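Local coordinates for haloperoxidase (Corallina officinalis, PDB 1QHB), which catalyses the vanadate-dependent halogenation of organic substrates by bromide and hydrogen peroxide, as a homododecamer in which each subunit also binds a calcium ion important for stability, at residues A[195-200]-A[208-213]; A[266-271]-A[279-284]; A[369-372]-A[376-379]. All blocks are in the same frame, centred on the assembly; numbering follows the deposited sequence.

Contact 1: residues A[195-200]-A[208-213]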
ATOM      1  N   LEU A 195     -63.205 -11.789  -1.165  1.00 20.70           N
ATOM      2  CA  LEU A 195     -62.311 -10.653  -1.033  1.00 17.64           C
ATOM      3  C   LEU A 195     -61.472 -10.524  -2.285  1.00 17.44           C
ATOM      4  O   LEU A 195     -60.930 -11.465  -2.857  1.00 18.75           O
ATOM      5  CB  LEU A 195     -61.419 -10.781   0.200  1.00 18.16           C
ATOM      6  CG  LEU A 195     -62.173 -11.045   1.514  1.00 24.40           C
ATOM      7  CD1 LEU A 195     -61.176 -11.344   2.618  1.00 17.60           C
ATOM      8  CD2 LEU A 195     -63.009  -9.816   1.854  1.00 16.09           C
ATOM      9  N   GLU A 196     -61.316  -9.288  -2.743  1.00 18.12           N
ATOM     10  CA  GLU A 196     -60.564  -8.940  -3.940  1.00 17.65           C
ATOM     11  C   GLU A 196     -59.158  -9.502  -3.978  1.00 17.79           C
ATOM     12  O   GLU A 196     -58.718  -9.944  -5.051  1.00 17.22           O
ATOM     13  CB  GLU A 196     -60.550  -7.406  -3.982  1.00 16.94           C
ATOM     14  CG  GLU A 196     -59.721  -6.822  -5.110  1.00 32.64           C
ATOM     15  CD  GLU A 196     -59.612  -5.306  -4.990  1.00 43.67           C
ATOM     16  OE1 GLU A 196     -60.191  -4.668  -4.078  1.00 45.68           O
ATOM     17  OE2 GLU A 196     -58.919  -4.760  -5.873  1.00 48.94           O
ATOM     18  N   TRP A 197     -58.400  -9.523  -2.881  1.00 16.57           N
ATOM     19  CA  TRP A 197     -57.059 -10.102  -2.925  1.00 15.47           C
ATOM     20  C   TRP A 197     -57.055 -11.479  -3.573  1.00 16.74           C
ATOM     21  O   TRP A 197     -56.289 -11.832  -4.501  1.00 18.13           O
ATOM     22  CB  TRP A 197     -56.476 -10.203  -1.511  1.00 16.71           C
ATOM     23  CG  TRP A 197     -55.012 -10.575  -1.506  1.00 18.09           C
ATOM     24  CD1 TRP A 197     -54.485 -11.747  -1.028  1.00 13.65           C
ATOM     25  CD2 TRP A 197     -53.912  -9.823  -2.011  1.00 14.03           C
ATOM     26  NE1 TRP A 197     -53.143 -11.770  -1.234  1.00 16.94           N
ATOM     27  CE2 TRP A 197     -52.755 -10.589  -1.823  1.00 16.30           C
ATOM     28  CE3 TRP A 197     -53.791  -8.538  -2.579  1.00 16.86           C
ATOM     29  CZ2 TRP A 197     -51.465 -10.149  -2.165  1.00 12.32           C
ATOM     30  CZ3 TRP A 197     -52.529  -8.082  -2.921  1.00 11.65           C
ATOM     31  CH2 TRP A 197     -51.394  -8.904  -2.735  1.00  9.55           C
ATOM     32  N   PHE A 198     -57.992 -12.339  -3.118  1.00 17.00           N
ATOM     33  CA  PHE A 198     -58.062 -13.693  -3.635  1.00 16.38           C
ATOM     34  C   PHE A 198     -58.850 -13.866  -4.932  1.00 18.95           C
ATOM     35  O   PHE A 198     -58.503 -14.770  -5.703  1.00 17.53           O
ATOM     36  CB  PHE A 198     -58.686 -14.625  -2.582  1.00 11.69           C
ATOM     37  CG  PHE A 198     -57.970 -14.731  -1.264  1.00 15.17           C
ATOM     38  CD1 PHE A 198     -56.768 -15.408  -1.150  1.00 15.54           C
ATOM     39  CD2 PHE A 198     -58.528 -14.226  -0.109  1.00  8.04           C
ATOM     40  CE1 PHE A 198     -56.098 -15.533   0.054  1.00 13.25           C
ATOM     41  CE2 PHE A 198     -57.897 -14.330   1.120  1.00 12.67           C
ATOM     42  CZ  PHE A 198     -56.674 -14.981   1.203  1.00 11.51           C
ATOM     43  N   ASN A 199     -59.910 -13.085  -5.153  1.00 19.80           N
ATOM     44  CA  ASN A 199     -60.732 -13.364  -6.330  1.00 21.66           C
ATOM     45  C   ASN A 199     -60.398 -12.553  -7.544  1.00 23.50           C
ATOM     46  O   ASN A 199     -61.044 -12.726  -8.566  1.00 26.07           O
ATOM     47  CB  ASN A 199     -62.238 -13.251  -6.020  1.00 14.92           C
ATOM     48  CG  ASN A 199     -62.710 -11.865  -5.666  1.00 17.10           C
ATOM     49  OD1 ASN A 199     -62.186 -10.882  -6.159  1.00 21.14           O
ATOM     50  ND2 ASN A 199     -63.658 -11.706  -4.765  1.00 16.79           N
ATOM     51  N   THR A 200     -59.387 -11.703  -7.502  1.00 25.73           N
ATOM     52  CA  THR A 200     -58.912 -10.889  -8.624  1.00 23.73           C
ATOM     53  C   THR A 200     -57.397 -11.003  -8.723  1.00 23.15           C
ATOM     54  O   THR A 200     -56.731 -10.954  -7.698  1.00 23.51           O
ATOM     55  CB  THR A 200     -59.226  -9.409  -8.297  1.00 24.46           C
ATOM     56  OG1 THR A 200     -60.642  -9.346  -8.100  1.00 22.97           O
ATOM     57  CG2 THR A 200     -58.858  -8.419  -9.372  1.00 24.49           C
ATOM     58  N   PRO A 208     -43.479  -6.212  -8.078  1.00 20.76           N
ATOM     59  CA  PRO A 208     -43.144  -7.604  -8.262  1.00 18.03           C
ATOM     60  C   PRO A 208     -43.279  -8.409  -6.990  1.00 19.04           C
ATOM     61  O   PRO A 208     -43.706  -9.579  -7.082  1.00 21.33           O
ATOM     62  CB  PRO A 208     -41.730  -7.628  -8.794  1.00 18.35           C
ATOM     63  CG  PRO A 208     -41.542  -6.273  -9.396  1.00 22.08           C
ATOM     64  CD  PRO A 208     -42.465  -5.317  -8.704  1.00 20.48           C
ATOM     65  N   ALA A 209     -42.894  -7.864  -5.837  1.00 17.12           N
ATOM     66  CA  ALA A 209     -42.992  -8.643  -4.598  1.00 20.39           C
ATOM     67  C   ALA A 209     -44.439  -9.031  -4.271  1.00 17.47           C
ATOM     68  O   ALA A 209     -44.684 -10.112  -3.771  1.00 16.30           O
ATOM     69  CB  ALA A 209     -42.409  -7.852  -3.450  1.00 14.77           C
ATOM     70  N   GLU A 210     -45.381  -8.127  -4.563  1.00 17.08           N
ATOM     71  CA  GLU A 210     -46.792  -8.370  -4.387  1.00 19.12           C
ATOM     72  C   GLU A 210     -47.310  -9.438  -5.327  1.00 19.11           C
ATOM     73  O   GLU A 210     -48.128 -10.234  -4.905  1.00 20.36           O
ATOM     74  CB  GLU A 210     -47.603  -7.120  -4.756  1.00 14.33           C
ATOM     75  CG  GLU A 210     -47.983  -6.287  -3.559  1.00 26.27           C
ATOM     76  CD  GLU A 210     -49.005  -5.199  -3.854  1.00 20.72           C
ATOM     77  OE1 GLU A 210     -49.850  -5.302  -4.759  1.00 24.22           O
ATOM     78  OE2 GLU A 210     -48.912  -4.230  -3.083  1.00 28.78           O
ATOM     79  N   ILE A 211     -46.856  -9.387  -6.581  1.00 18.01           N
ATOM     80  CA  ILE A 211     -47.299 -10.366  -7.570  1.00 17.27           C
ATOM     81  C   ILE A 211     -46.834 -11.710  -7.086  1.00 18.81           C
ATOM     82  O   ILE A 211     -47.581 -12.679  -7.109  1.00 20.69           O
ATOM     83  CB  ILE A 211     -46.785 -10.041  -8.984  1.00 18.29           C
ATOM     84  CG1 ILE A 211     -47.473  -8.774  -9.503  1.00 16.20           C
ATOM     85  CG2 ILE A 211     -46.970 -11.206  -9.948  1.00 15.69           C
ATOM     86  CD1 ILE A 211     -46.707  -8.081 -10.620  1.00 16.21           C
ATOM     87  N   ARG A 212     -45.598 -11.822  -6.599  1.00 18.51           N
ATOM     88  CA  ARG A 212     -45.114 -13.136  -6.161  1.00 16.43           C
ATOM     89  C   ARG A 212     -45.869 -13.677  -4.955  1.00 17.23           C
ATOM     90  O   ARG A 212     -46.033 -14.895  -4.839  1.00 18.33           O
ATOM     91  CB  ARG A 212     -43.603 -13.024  -5.907  1.00 17.16           C
ATOM     92  CG  ARG A 212     -42.983 -14.408  -5.739  1.00 30.63           C
ATOM     93  CD  ARG A 212     -41.503 -14.372  -5.392  1.00 37.98           C
ATOM     94  NE  ARG A 212     -41.079 -15.727  -5.012  1.00 47.70           N
ATOM     95  CZ  ARG A 212     -39.851 -16.143  -4.729  1.00 47.38           C
ATOM     96  NH1 ARG A 212     -38.791 -15.337  -4.779  1.00 41.83           N
ATOM     97  NH2 ARG A 212     -39.677 -17.424  -4.387  1.00 38.52           N
ATOM     98  N   ARG A 213     -46.346 -12.872  -4.014  1.00 14.45           N
ATOM     99  CA  ARG A 213     -47.044 -13.483  -2.871  1.00 18.24           C
ATOM    100  C   ARG A 213     -48.570 -13.428  -2.969  1.00 16.40           C
ATOM    101  O   ARG A 213     -49.225 -13.835  -2.009  1.00 14.04           O
ATOM    102  CB  ARG A 213     -46.582 -12.831  -1.550  1.00 13.41           C
ATOM    103  CG  ARG A 213     -46.942 -11.370  -1.426  1.00 11.50           C
ATOM    104  CD  ARG A 213     -46.382 -10.776  -0.104  1.00 11.82           C
ATOM    105  NE  ARG A 213     -46.929  -9.412  -0.049  1.00  9.15           N
ATOM    106  CZ  ARG A 213     -46.193  -8.331  -0.256  1.00 16.79           C
ATOM    107  NH1 ARG A 213     -44.884  -8.429  -0.477  1.00 16.67           N
ATOM    108  NH2 ARG A 213     -46.761  -7.139  -0.227  1.00 11.91           N
TER
HETATM  109  O   HOH W   1     -51.013 -13.399  -0.099  1.00 15.48           O
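Trp197 reaches from the short helix 196-199 to the backbone of helix 208-213, and its indole is the one group of its segment that touches the other. The benzo side leads: CH2 of Trp197 lies 4.1 Å from the carbonyl O of Glu210, which comes in obliquely, and CZ2 of Trp197 is 4.3 Å from the carbonyl O of Arg213, near the ring plane at the edge. With CG anti to the backbone N (chi1 -170°), the ring is carried outward from its helix and across the gap. A single water completes the link. It lies at the indole edge, in plane, accepts from NE1 of Trp197 at 2.9 Å and donates to the carbonyl O of Arg213 at 2.7 Å, so the pyrrole N-H is satisfied without a direct bond across the contact.

The tight part lies around the indole, which also packs on Ala157 and Glu154 of helix 153-167. Arg213 is buried too; its guanidinium has CA of Glu210 over the centre of one face, 4.2 Å above the plane, and forms salt bridges with Glu154 and Glu558. The looser side is that of Glu210, partly exposed, whose OE1 comes no nearer than 4.3 Å to CZ3 of Trp197. No direct hydrogen bond joins the segments, and they bury only 128 Å² together. This is a packing of two short consecutive helices, joined by an eight-residue connection without helix or strand, through one aromatic side chain and a bridging water, away from the vanadate and calcium sites.

Contact 2: residues A[266-271]-A[279-284]; sequences EFDGEI and SQRVRI
Asp268 and Arg281 supply the charged part of this contact. The salt bridge runs from NH2 of Arg281 to OD1 of Asp268 at 3.0 Å, with an N-H...O angle of 159°; the oxygen is met on its syn side and lies in the guanidinium plane, although carboxylate and guanidinium planes are turned 56° apart. NH1 of Arg281 adds two weak bonds, to OD1 and to the carbonyl O of Asp268, the latter 2.9 Å long but bent to 125°. A lysine in place of Asp268 removes the carboxylate, and would probably set two positive charges against each other and free the NH1/NH2 edge of Arg281 to shift.

Among backbone bonds, N of Gln280 donates to O of Gly269 at 2.9 Å. The same oxygen receives a CA-H...O contact from Ser279. Gly269 has a positive phi, which favours glycine, and a CB there would point toward the other segment and come close to CB of Gln280.

Water joins the polar groups beside the strand pair: it donates to OE2 of Glu270 at 2.6 Å and accepts from OG of Ser279 and NH1 of Arg281. With OG of Ser279 anti to the backbone N of its residue, it can also take the N-H of Arg281 at 3.2 Å, forming an ST turn.

In van der Waals contact, CD1 of Ile271 lies against the amide end of Gln280, 3.9 Å from its NE2, which itself donates to the carbonyls of Phe240 and Val243.

Glu270 and Ser279 form an antiparallel non-hydrogen-bonded pair of the hairpin 270-273/276-285. Ile271 and Gln280 pack on helix 337-349, Arg281 also bridges to Asp517, strand 313-318 flanks the longer strand, and Ser279 pairs with a strand of a neighbouring subunit.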
ATOM      1  N   GLU A 266     -41.010 -46.019  15.745  1.00 12.99           N
ATOM      2  CA  GLU A 266     -40.990 -45.166  14.573  1.00 14.25           C
ATOM      3  C   GLU A 266     -42.367 -44.596  14.293  1.00 18.66           C
ATOM      4  O   GLU A 266     -42.547 -43.422  14.003  1.00 18.40           O
ATOM      5  CB  GLU A 266     -40.503 -45.920  13.333  1.00  9.76           C
ATOM      6  CG  GLU A 266     -40.544 -45.065  12.072  1.00 12.28           C
ATOM      7  CD  GLU A 266     -39.745 -45.668  10.932  1.00 17.82           C
ATOM      8  OE1 GLU A 266     -39.194 -46.783  11.058  1.00 14.65           O
ATOM      9  OE2 GLU A 266     -39.650 -45.013   9.873  1.00 20.65           O
ATOM     10  N   PHE A 267     -43.345 -45.502  14.252  1.00 17.95           N
ATOM     11  CA  PHE A 267     -44.719 -45.191  13.869  1.00 14.51           C
ATOM     12  C   PHE A 267     -45.499 -44.655  15.040  1.00 15.46           C
ATOM     13  O   PHE A 267     -46.681 -44.454  14.887  1.00 18.10           O
ATOM     14  CB  PHE A 267     -45.403 -46.433  13.275  1.00 18.60           C
ATOM     15  CG  PHE A 267     -44.474 -47.020  12.224  1.00 18.30           C
ATOM     16  CD1 PHE A 267     -44.171 -46.259  11.117  1.00 16.45           C
ATOM     17  CD2 PHE A 267     -43.830 -48.224  12.447  1.00 25.34           C
ATOM     18  CE1 PHE A 267     -43.290 -46.757  10.183  1.00 17.09           C
ATOM     19  CE2 PHE A 267     -42.942 -48.720  11.504  1.00 21.78           C
ATOM     20  CZ  PHE A 267     -42.685 -47.984  10.370  1.00 20.38           C
ATOM     21  N   ASP A 268     -44.850 -44.370  16.174  1.00 14.82           N
ATOM     22  CA  ASP A 268     -45.485 -43.802  17.315  1.00 15.34           C
ATOM     23  C   ASP A 268     -44.863 -42.465  17.699  1.00 15.67           C
ATOM     24  O   ASP A 268     -45.024 -41.995  18.825  1.00 16.95           O
ATOM     25  CB  ASP A 268     -45.540 -44.767  18.504  1.00 21.32           C
ATOM     26  CG  ASP A 268     -46.672 -44.336  19.440  1.00 25.68           C
ATOM     27  OD1 ASP A 268     -47.707 -43.812  18.977  1.00 27.57           O
ATOM     28  OD2 ASP A 268     -46.423 -44.514  20.648  1.00 33.16           O
ATOM     29  N   GLY A 269     -44.178 -41.811  16.757  1.00 14.62           N
ATOM     30  CA  GLY A 269     -43.696 -40.474  16.956  1.00 11.24           C
ATOM     31  C   GLY A 269     -42.445 -40.421  17.809  1.00 12.33           C
ATOM     32  O   GLY A 269     -42.216 -39.386  18.439  1.00 14.55           O
ATOM     33  N   GLU A 270     -41.668 -41.491  17.732  1.00 11.37           N
ATOM     34  CA  GLU A 270     -40.433 -41.500  18.510  1.00 11.27           C
ATOM     35  C   GLU A 270     -39.211 -41.276  17.606  1.00 15.14           C
ATOM     36  O   GLU A 270     -38.953 -42.186  16.781  1.00 10.54           O
ATOM     37  CB  GLU A 270     -40.261 -42.818  19.222  1.00 15.22           C
ATOM     38  CG  GLU A 270     -41.308 -43.073  20.308  1.00 25.46           C
ATOM     39  CD  GLU A 270     -41.374 -42.034  21.413  1.00 35.92           C
ATOM     40  OE1 GLU A 270     -40.345 -41.395  21.729  1.00 40.10           O
ATOM     41  OE2 GLU A 270     -42.432 -41.764  22.025  1.00 47.68           O
ATOM     42  N   ILE A 271     -38.485 -40.143  17.681  1.00 11.68           N
ATOM     43  CA  ILE A 271     -37.286 -39.890  16.908  1.00 12.77           C
ATOM     44  C   ILE A 271     -36.088 -40.459  17.669  1.00 11.18           C
ATOM     45  O   ILE A 271     -35.910 -40.057  18.846  1.00 12.16           O
ATOM     46  CB  ILE A 271     -36.953 -38.384  16.657  1.00 13.09           C
ATOM     47  CG1 ILE A 271     -38.212 -37.730  16.053  1.00  9.11           C
ATOM     48  CG2 ILE A 271     -35.718 -38.143  15.817  1.00  7.85           C
ATOM     49  CD1 ILE A 271     -38.057 -36.215  16.122  1.00 10.06           C
ATOM     50  N   SER A 279     -39.845 -37.310  21.637  1.00 10.43           N
ATOM     51  CA  SER A 279     -41.232 -37.661  21.360  1.00 12.72           C
ATOM     52  C   SER A 279     -41.841 -36.507  20.555  1.00 12.95           C
ATOM     53  O   SER A 279     -41.635 -35.395  21.028  1.00 11.32           O
ATOM     54  CB  SER A 279     -41.978 -37.795  22.720  1.00 13.75           C
ATOM     55  OG  SER A 279     -43.366 -37.818  22.418  1.00 12.59           O
ATOM     56  N   GLN A 280     -42.586 -36.729  19.490  1.00 11.35           N
ATOM     57  CA  GLN A 280     -43.226 -35.713  18.726  1.00 10.17           C
ATOM     58  C   GLN A 280     -44.535 -35.221  19.362  1.00 12.88           C
ATOM     59  O   GLN A 280     -45.167 -34.278  18.844  1.00 12.04           O
ATOM     60  CB  GLN A 280     -43.589 -36.218  17.308  1.00 12.90           C
ATOM     61  CG  GLN A 280     -42.388 -36.607  16.467  1.00 14.42           C
ATOM     62  CD  GLN A 280     -41.825 -35.427  15.681  1.00 16.33           C
ATOM     63  OE1 GLN A 280     -41.738 -34.311  16.214  1.00 13.72           O
ATOM     64  NE2 GLN A 280     -41.471 -35.710  14.413  1.00  7.58           N
ATOM     65  N   ARG A 281     -44.973 -35.822  20.462  1.00 10.84           N
ATOM     66  CA  ARG A 281     -46.255 -35.432  21.053  1.00 10.55           C
ATOM     67  C   ARG A 281     -46.115 -34.091  21.764  1.00 10.69           C
ATOM     68  O   ARG A 281     -45.158 -33.947  22.535  1.00 11.19           O
ATOM     69  CB  ARG A 281     -46.724 -36.533  22.028  1.00  8.29           C
ATOM     70  CG  ARG A 281     -47.054 -37.843  21.327  1.00  6.52           C
ATOM     71  CD  ARG A 281     -47.804 -38.811  22.234  1.00  9.75           C
ATOM     72  NE  ARG A 281     -48.683 -39.673  21.431  1.00  9.37           N
ATOM     73  CZ  ARG A 281     -48.262 -40.722  20.714  1.00 16.71           C
ATOM     74  NH1 ARG A 281     -47.000 -41.154  20.743  1.00 11.64           N
ATOM     75  NH2 ARG A 281     -49.116 -41.428  20.006  1.00  8.34           N
ATOM     76  N   VAL A 282     -47.009 -33.159  21.470  1.00  7.98           N
ATOM     77  CA  VAL A 282     -46.973 -31.830  22.041  1.00  8.74           C
ATOM     78  C   VAL A 282     -47.914 -31.663  23.219  1.00 11.77           C
ATOM     79  O   VAL A 282     -48.944 -32.333  23.367  1.00 13.59           O
ATOM     80  CB  VAL A 282     -47.409 -30.830  20.913  1.00 13.45           C
ATOM     81  CG1 VAL A 282     -48.874 -31.100  20.528  1.00  7.11           C
ATOM     82  CG2 VAL A 282     -47.235 -29.377  21.331  1.00 11.90           C
ATOM     83  N   ARG A 283     -47.592 -30.726  24.126  1.00 12.55           N
ATOM     84  CA  ARG A 283     -48.427 -30.399  25.265  1.00 11.02           C
ATOM     85  C   ARG A 283     -49.761 -29.887  24.758  1.00 14.35           C
ATOM     86  O   ARG A 283     -49.845 -29.321  23.661  1.00 13.48           O
ATOM     87  CB  ARG A 283     -47.735 -29.416  26.214  1.00  8.53           C
ATOM     88  CG  ARG A 283     -46.516 -30.014  26.881  1.00  9.15           C
ATOM     89  CD  ARG A 283     -46.707 -31.358  27.520  1.00 10.20           C
ATOM     90  NE  ARG A 283     -45.590 -31.760  28.353  1.00 14.50           N
ATOM     91  CZ  ARG A 283     -45.503 -32.963  28.920  1.00 15.14           C
ATOM     92  NH1 ARG A 283     -46.436 -33.887  28.763  1.00 10.69           N
ATOM     93  NH2 ARG A 283     -44.470 -33.273  29.704  1.00  8.95           N
ATOM     94  N   ILE A 284     -50.831 -30.133  25.550  1.00 14.28           N
ATOM     95  CA  ILE A 284     -52.161 -29.792  25.081  1.00 12.99           C
ATOM     96  C   ILE A 284     -52.761 -28.586  25.758  1.00 14.07           C
ATOM     97  O   ILE A 284     -53.210 -28.756  26.932  1.00 14.33           O
ATOM     98  CB  ILE A 284     -53.119 -31.001  25.345  1.00 15.24           C
ATOM     99  CG1 ILE A 284     -52.586 -32.247  24.654  1.00 10.80           C
ATOM    100  CG2 ILE A 284     -54.537 -30.697  24.861  1.00 12.10           C
ATOM    101  CD1 ILE A 284     -52.956 -33.525  25.425  1.00 10.33           C
TER
HETATM  102  O   HOH W   2     -44.373 -40.115  21.446  1.00 26.42           O

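Contact 3: residues A[369-372]-A[376-379]; sequences DVFV and SAHV
Phe371 lays one face of its ring against the methyl of Ala377, the first turn of helix 376-402 meeting the loop that leads into it. CB of Ala377 stands 4.1 Å from the centroid of the Phe371 ring and 13° off the ring normal, a CH-pi contact over the face, shifted somewhat toward the CE2 rim. CG of Phe371, anti to the backbone N (chi1 -174°), carries the ring beside its own carbonyl and on toward the helix start. Ser376 approaches the same ring from another direction, obliquely, its OG 3.3 Å from CE1 of Phe371. That hydroxyl lies between the backbone N and the carbonyl carbon of its residue, which turns it to the CD1-CE1 side of the ring, while Ala377 meets CE2 and CZ.

His378 is turned differently. Its imidazole leads away from the loop, so that CB rather than a ring nitrogen comes closest, 3.1 Å from the carbonyl O of Val372. ND1 is instead bonded to the backbone N of Phe374 in the intervening turn, and the ring meets Phe499 edge-to-face.

Two backbone links complete the contact. N of His378 donates to O of Phe371 at 3.4 Å, a weak bond with an N-H...O angle of 144°. A water donates to O of Val370 and accepts from N of Ser376 at 2.9 Å, thereby serving a helix-start N-H. Leu335 of a neighbouring subunit packs on Phe371, and Leu391 of that subunit on Ala377. The arrangement is a loop folded back on the N-terminal turn of a long helix, just downstream of the calcium site, at a subunit interface.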
ATOM      1  N   ASP A 369     -14.978 -42.452   4.526  1.00 35.83           N
ATOM      2  CA  ASP A 369     -16.332 -42.202   5.060  1.00 32.65           C
ATOM      3  C   ASP A 369     -16.445 -40.729   5.436  1.00 33.34           C
ATOM      4  O   ASP A 369     -15.431 -40.007   5.360  1.00 33.07           O
ATOM      5  CB  ASP A 369     -16.569 -43.150   6.209  1.00 38.87           C
ATOM      6  CG  ASP A 369     -17.997 -43.387   6.630  1.00 37.63           C
ATOM      7  OD1 ASP A 369     -18.941 -42.734   6.118  1.00 38.66           O
ATOM      8  OD2 ASP A 369     -18.129 -44.275   7.518  1.00 38.17           O
ATOM      9  N   VAL A 370     -17.651 -40.233   5.756  1.00 30.99           N
ATOM     10  CA  VAL A 370     -17.853 -38.842   6.082  1.00 29.82           C
ATOM     11  C   VAL A 370     -18.467 -38.621   7.468  1.00 31.15           C
ATOM     12  O   VAL A 370     -19.355 -39.355   7.889  1.00 29.36           O
ATOM     13  CB  VAL A 370     -18.783 -38.066   5.115  1.00 32.02           C
ATOM     14  CG1 VAL A 370     -18.093 -37.759   3.783  1.00 28.79           C
ATOM     15  CG2 VAL A 370     -20.117 -38.778   4.917  1.00 25.33           C
ATOM     16  N   PHE A 371     -18.038 -37.529   8.102  1.00 30.39           N
ATOM     17  CA  PHE A 371     -18.566 -37.175   9.416  1.00 27.79           C
ATOM     18  C   PHE A 371     -18.349 -35.697   9.684  1.00 25.13           C
ATOM     19  O   PHE A 371     -19.245 -34.886   9.489  1.00 25.47           O
ATOM     20  CB  PHE A 371     -17.939 -38.079  10.474  1.00 32.70           C
ATOM     21  CG  PHE A 371     -18.524 -37.891  11.851  1.00 37.55           C
ATOM     22  CD1 PHE A 371     -19.803 -38.337  12.137  1.00 40.54           C
ATOM     23  CD2 PHE A 371     -17.776 -37.302  12.864  1.00 39.85           C
ATOM     24  CE1 PHE A 371     -20.340 -38.184  13.414  1.00 38.09           C
ATOM     25  CE2 PHE A 371     -18.320 -37.139  14.120  1.00 39.57           C
ATOM     26  CZ  PHE A 371     -19.606 -37.571  14.398  1.00 38.50           C
ATOM     27  N   VAL A 372     -17.144 -35.308  10.026  1.00 23.71           N
ATOM     28  CA  VAL A 372     -16.737 -33.943  10.339  1.00 25.09           C
ATOM     29  C   VAL A 372     -17.114 -33.027   9.181  1.00 26.35           C
ATOM     30  O   VAL A 372     -17.815 -32.046   9.352  1.00 27.26           O
ATOM     31  CB  VAL A 372     -15.222 -33.869  10.629  1.00 18.89           C
ATOM     32  CG1 VAL A 372     -14.827 -32.423  10.875  1.00 23.36           C
ATOM     33  CG2 VAL A 372     -14.873 -34.737  11.826  1.00 19.67           C
ATOM     34  N   SER A 376     -22.607 -36.319   8.998  1.00 15.05           N
ATOM     35  CA  SER A 376     -23.615 -35.861   9.967  1.00 14.03           C
ATOM     36  C   SER A 376     -23.183 -34.716  10.847  1.00 14.41           C
ATOM     37  O   SER A 376     -23.980 -33.782  11.101  1.00 15.29           O
ATOM     38  CB  SER A 376     -24.065 -37.090  10.734  1.00 14.96           C
ATOM     39  OG  SER A 376     -23.005 -37.631  11.470  1.00 23.51           O
ATOM     40  N   ALA A 377     -21.977 -34.673  11.381  1.00 11.64           N
ATOM     41  CA  ALA A 377     -21.554 -33.582  12.278  1.00 12.83           C
ATOM     42  C   ALA A 377     -21.567 -32.241  11.565  1.00 12.28           C
ATOM     43  O   ALA A 377     -21.935 -31.200  12.129  1.00 13.66           O
ATOM     44  CB  ALA A 377     -20.149 -33.759  12.802  1.00 14.70           C
ATOM     45  N   HIS A 378     -21.230 -32.279  10.265  1.00 10.63           N
ATOM     46  CA  HIS A 378     -21.172 -31.046   9.492  1.00 11.60           C
ATOM     47  C   HIS A 378     -22.548 -30.417   9.394  1.00 14.51           C
ATOM     48  O   HIS A 378     -22.722 -29.253   9.759  1.00 16.43           O
ATOM     49  CB  HIS A 378     -20.576 -31.341   8.145  1.00 10.79           C
ATOM     50  CG  HIS A 378     -20.197 -30.152   7.344  1.00 18.62           C
ATOM     51  ND1 HIS A 378     -19.578 -30.267   6.107  1.00 22.20           N
ATOM     52  CD2 HIS A 378     -20.327 -28.817   7.593  1.00 18.14           C
ATOM     53  CE1 HIS A 378     -19.348 -29.040   5.652  1.00 18.86           C
ATOM     54  NE2 HIS A 378     -19.791 -28.151   6.516  1.00 18.29           N
ATOM     55  N   VAL A 379     -23.531 -31.175   8.864  1.00 13.89           N
ATOM     56  CA  VAL A 379     -24.883 -30.659   8.750  1.00 11.15           C
ATOM     57  C   VAL A 379     -25.546 -30.331  10.094  1.00 12.15           C
ATOM     58  O   VAL A 379     -26.390 -29.422  10.234  1.00  9.32           O
ATOM     59  CB  VAL A 379     -25.765 -31.594   7.898  1.00 11.43           C
ATOM     60  CG1 VAL A 379     -26.104 -32.936   8.527  1.00  5.48           C
ATOM     61  CG2 VAL A 379     -27.045 -30.830   7.527  1.00  6.65           C
TER
HETATM   62  O   HOH W   3     -21.695 -39.002   8.593  1.00 35.87           O

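Overall arrangement
The three contacts follow one another along the chain and none touches another. Contacts 2 and 3 are the closest pair, with centres 26 Å apart and nearest atoms about 13 Å apart; both also meet the same neighbouring subunit, so they share an interface partner. Contact 1 is more remote, its centre 37 Å from that of contact 2 and 43 Å from that of contact 3, and it meets a different neighbouring subunit, through Ile211. Contact 3 alone approaches a metal site: the side chain of Phe371 is about 11 Å from the bound calcium ion. Contacts 1 and 2 lie away from both the calcium and vanadate sites. Helix 337-349 packs against both contacts 2 and 3.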